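Local coordinates for protein ectonucleoside triphosphate diphosphohydrolase 4 (Homo sapiens, PDB 6WG5) that belongs to the GDA1/CD39 family of nucleoside phosphatases, proteins with the two-lobed actin-like ATPase fold, at residues 178-183 and 271-276. Residues are numbered along the deposited sequence; the frame is centred on the assembly and turned at random. Where two conformers were deposited one is given.
Sequences YAWIGI and YRVYVA
W180 lays one face of its indole over the side chain of V273, so that a helix and a strand of the neighbouring sheet meet largely through a single large residue. The methyl CG2 of V273 stands almost on the axis of the six-membered ring, 3.7 Å from its centroid and 10° off the normal, a CH-pi contact. The second methyl, CG1, reaches the other part of the indole, lying 4.1 Å from W180 CG. A beta-branched valine suits this place: its two branches spread under the ring system, while the residue itself favours the extended strand backbone.

Y271, two residues earlier on the same side of the strand, meets the far end of the indole. The two rings form an edge-to-face pair, with centroids 5.6 Å apart and planes at 63°; W180 CH2 comes down near the CD1-CG side of the phenol, 3.8 Å from Y271 CD1. Tyrosine fits here because its broad ring takes the indole edge while its pi system also meets the guanidinium of R216. The tryptophan side chain sets out toward the strand, CG anti to the backbone N (chi1 180°), and the length of the indole spans the 8.4 Å between the CA atoms of W180 and V273. No hydrogen bond crosses the contact, so apolar and aromatic packing carries it.

F258 of the adjoining strand 255-259 and E235 of strand 229-235 also touch W180. Strand 270-279 is hydrogen-bonded between these two antiparallel neighbours in a six-stranded mixed sheet. Helix 172-186 comes just after strand 167-169 of the other sheet yet packs on this one, so the contact joins the two halves of the molecule, consistent with the two-lobed actin-like ATPase fold.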
ATOM      1  N   TYR A 178      -0.535  -6.488  -5.476  1.00 22.09           N
ATOM      2  CA  TYR A 178      -1.246  -7.306  -4.496  1.00 25.90           C
ATOM      3  C   TYR A 178      -2.089  -6.444  -3.564  1.00 25.30           C
ATOM      4  O   TYR A 178      -3.230  -6.797  -3.245  1.00 26.07           O
ATOM      5  CB  TYR A 178      -0.252  -8.145  -3.691  1.00 30.41           C
ATOM      6  CG  TYR A 178       0.419  -9.263  -4.467  1.00 35.62           C
ATOM      7  CD1 TYR A 178      -0.219  -9.886  -5.533  1.00 35.11           C
ATOM      8  CD2 TYR A 178       1.691  -9.702  -4.121  1.00 38.43           C
ATOM      9  CE1 TYR A 178       0.391 -10.909  -6.233  1.00 34.24           C
ATOM     10  CE2 TYR A 178       2.308 -10.724  -4.816  1.00 41.39           C
ATOM     11  CZ  TYR A 178       1.654 -11.324  -5.871  1.00 40.71           C
ATOM     12  OH  TYR A 178       2.265 -12.341  -6.566  1.00 43.61           O
ATOM     13  N   ALA A 179      -1.549  -5.313  -3.113  1.00 27.18           N
ATOM     14  CA  ALA A 179      -2.326  -4.426  -2.253  1.00 27.96           C
ATOM     15  C   ALA A 179      -3.511  -3.839  -3.009  1.00 23.72           C
ATOM     16  O   ALA A 179      -4.601  -3.685  -2.446  1.00 21.21           O
ATOM     17  CB  ALA A 179      -1.436  -3.316  -1.698  1.00 27.25           C
ATOM     18  N   TRP A 180      -3.317  -3.506  -4.286  1.00 26.07           N
ATOM     19  CA  TRP A 180      -4.415  -2.979  -5.087  1.00 24.23           C
ATOM     20  C   TRP A 180      -5.508  -4.025  -5.271  1.00 24.55           C
ATOM     21  O   TRP A 180      -6.701  -3.703  -5.216  1.00 26.18           O
ATOM     22  CB  TRP A 180      -3.885  -2.498  -6.437  1.00 21.94           C
ATOM     23  CG  TRP A 180      -4.938  -1.944  -7.341  1.00 23.56           C
ATOM     24  CD1 TRP A 180      -5.351  -0.647  -7.420  1.00 25.21           C
ATOM     25  CD2 TRP A 180      -5.709  -2.671  -8.304  1.00 24.09           C
ATOM     26  NE1 TRP A 180      -6.335  -0.521  -8.372  1.00 25.83           N
ATOM     27  CE2 TRP A 180      -6.573  -1.750  -8.928  1.00 22.72           C
ATOM     28  CE3 TRP A 180      -5.753  -4.012  -8.698  1.00 24.04           C
ATOM     29  CZ2 TRP A 180      -7.470  -2.126  -9.923  1.00 22.29           C
ATOM     30  CZ3 TRP A 180      -6.646  -4.385  -9.686  1.00 23.81           C
ATOM     31  CH2 TRP A 180      -7.493  -3.446 -10.287  1.00 24.83           C
ATOM     32  N   ILE A 181      -5.119  -5.286  -5.483  1.00 21.53           N
ATOM     33  CA  ILE A 181      -6.099  -6.364  -5.585  1.00 21.27           C
ATOM     34  C   ILE A 181      -6.836  -6.533  -4.264  1.00 23.85           C
ATOM     35  O   ILE A 181      -8.055  -6.747  -4.235  1.00 26.55           O
ATOM     36  CB  ILE A 181      -5.410  -7.674  -6.017  1.00 21.08           C
ATOM     37  CG1 ILE A 181      -4.891  -7.559  -7.452  1.00 20.36           C
ATOM     38  CG2 ILE A 181      -6.371  -8.861  -5.900  1.00 23.33           C
ATOM     39  CD1 ILE A 181      -3.996  -8.710  -7.874  1.00 23.03           C
ATOM     40  N   GLY A 182      -6.110  -6.440  -3.150  1.00 22.88           N
ATOM     41  CA  GLY A 182      -6.726  -6.672  -1.854  1.00 26.16           C
ATOM     42  C   GLY A 182      -7.866  -5.714  -1.569  1.00 25.77           C
ATOM     43  O   GLY A 182      -8.953  -6.127  -1.155  1.00 27.44           O
ATOM     44  N   ILE A 183      -7.637  -4.417  -1.785  1.00 21.94           N
ATOM     45  CA  ILE A 183      -8.654  -3.430  -1.438  1.00 21.66           C
ATOM     46  C   ILE A 183      -9.858  -3.557  -2.363  1.00 23.11           C
ATOM     47  O   ILE A 183     -11.008  -3.529  -1.911  1.00 26.92           O
ATOM     48  CB  ILE A 183      -8.063  -2.007  -1.464  1.00 22.91           C
ATOM     49  CG1 ILE A 183      -9.096  -1.008  -0.940  1.00 29.77           C
ATOM     50  CG2 ILE A 183      -7.608  -1.621  -2.873  1.00 26.06           C
ATOM     51  CD1 ILE A 183      -8.605   0.424  -0.870  1.00 35.96           C
ATOM     52  N   TYR A 271      -6.714  -6.805 -16.093  1.00 32.55           N
ATOM     53  CA  TYR A 271      -6.518  -5.448 -15.606  1.00 29.56           C
ATOM     54  C   TYR A 271      -5.115  -4.959 -15.932  1.00 27.83           C
ATOM     55  O   TYR A 271      -4.155  -5.734 -15.911  1.00 28.04           O
ATOM     56  CB  TYR A 271      -6.732  -5.362 -14.087  1.00 30.95           C
ATOM     57  CG  TYR A 271      -8.160  -5.588 -13.660  1.00 27.87           C
ATOM     58  CD1 TYR A 271      -9.056  -4.533 -13.593  1.00 23.89           C
ATOM     59  CD2 TYR A 271      -8.614  -6.855 -13.325  1.00 26.23           C
ATOM     60  CE1 TYR A 271     -10.364  -4.731 -13.209  1.00 26.95           C
ATOM     61  CE2 TYR A 271      -9.920  -7.066 -12.938  1.00 27.02           C
ATOM     62  CZ  TYR A 271     -10.792  -5.999 -12.883  1.00 26.32           C
ATOM     63  OH  TYR A 271     -12.097  -6.197 -12.500  1.00 28.89           O
ATOM     64  N   ARG A 272      -5.015  -3.671 -16.250  1.00 26.53           N
ATOM     65  CA  ARG A 272      -3.741  -2.973 -16.374  0.51 26.67           C
ATOM     66  C   ARG A 272      -3.622  -2.017 -15.195  1.00 30.55           C
ATOM     67  O   ARG A 272      -4.417  -1.077 -15.078  1.00 23.77           O
ATOM     68  CB  ARG A 272      -3.659  -2.216 -17.700  0.51 27.78           C
ATOM     69  CG  ARG A 272      -2.298  -1.600 -17.985  0.51 30.01           C
ATOM     70  CD  ARG A 272      -2.314  -0.716 -19.226  0.51 33.78           C
ATOM     71  NE  ARG A 272      -3.250  -1.200 -20.245  0.51 36.20           N
ATOM     72  CZ  ARG A 272      -4.261  -0.498 -20.754  0.51 33.14           C
ATOM     73  NH1 ARG A 272      -5.042  -1.048 -21.676  0.51 29.74           N
ATOM     74  NH2 ARG A 272      -4.492   0.751 -20.370  0.51 26.65           N
ATOM     75  N   VAL A 273      -2.644  -2.258 -14.325  1.00 33.31           N
ATOM     76  CA  VAL A 273      -2.471  -1.480 -13.103  1.00 31.02           C
ATOM     77  C   VAL A 273      -1.101  -0.817 -13.123  1.00 29.64           C
ATOM     78  O   VAL A 273      -0.084  -1.479 -13.362  1.00 25.88           O
ATOM     79  CB  VAL A 273      -2.633  -2.354 -11.847  1.00 28.84           C
ATOM     80  CG1 VAL A 273      -2.489  -1.510 -10.590  1.00 32.62           C
ATOM     81  CG2 VAL A 273      -3.980  -3.058 -11.865  1.00 30.43           C
ATOM     82  N   TYR A 274      -1.083   0.489 -12.866  1.00 27.39           N
ATOM     83  CA  TYR A 274       0.145   1.261 -12.747  1.00 23.97           C
ATOM     84  C   TYR A 274       0.552   1.320 -11.283  1.00 26.37           C
ATOM     85  O   TYR A 274      -0.285   1.576 -10.415  1.00 27.06           O
ATOM     86  CB  TYR A 274      -0.064   2.669 -13.303  1.00 23.56           C
ATOM     87  CG  TYR A 274       0.998   3.679 -12.924  1.00 25.90           C
ATOM     88  CD1 TYR A 274       0.801   4.556 -11.867  1.00 25.81           C
ATOM     89  CD2 TYR A 274       2.187   3.768 -13.635  1.00 27.86           C
ATOM     90  CE1 TYR A 274       1.759   5.489 -11.522  1.00 29.01           C
ATOM     91  CE2 TYR A 274       3.156   4.698 -13.296  1.00 29.15           C
ATOM     92  CZ  TYR A 274       2.934   5.557 -12.241  1.00 31.90           C
ATOM     93  OH  TYR A 274       3.892   6.485 -11.897  1.00 32.91           O
ATOM     94  N   VAL A 275       1.831   1.070 -11.013  1.00 28.21           N
ATOM     95  CA  VAL A 275       2.359   1.050  -9.653  1.00 30.85           C
ATOM     96  C   VAL A 275       3.674   1.815  -9.637  1.00 30.55           C
ATOM     97  O   VAL A 275       4.588   1.502 -10.406  1.00 32.63           O
ATOM     98  CB  VAL A 275       2.567  -0.388  -9.136  1.00 30.88           C
ATOM     99  CG1 VAL A 275       3.135  -0.374  -7.722  1.00 34.48           C
ATOM    100  CG2 VAL A 275       1.262  -1.158  -9.172  1.00 32.87           C
ATOM    101  N   ALA A 276       3.772   2.813  -8.760  1.00 28.32           N
ATOM    102  CA  ALA A 276       4.988   3.601  -8.624  1.00 30.86           C
ATOM    103  C   ALA A 276       5.294   3.806  -7.149  1.00 30.11           C
ATOM    104  O   ALA A 276       4.395   4.123  -6.364  1.00 33.89           O
ATOM    105  CB  ALA A 276       4.857   4.955  -9.330  1.00 26.99           C
TER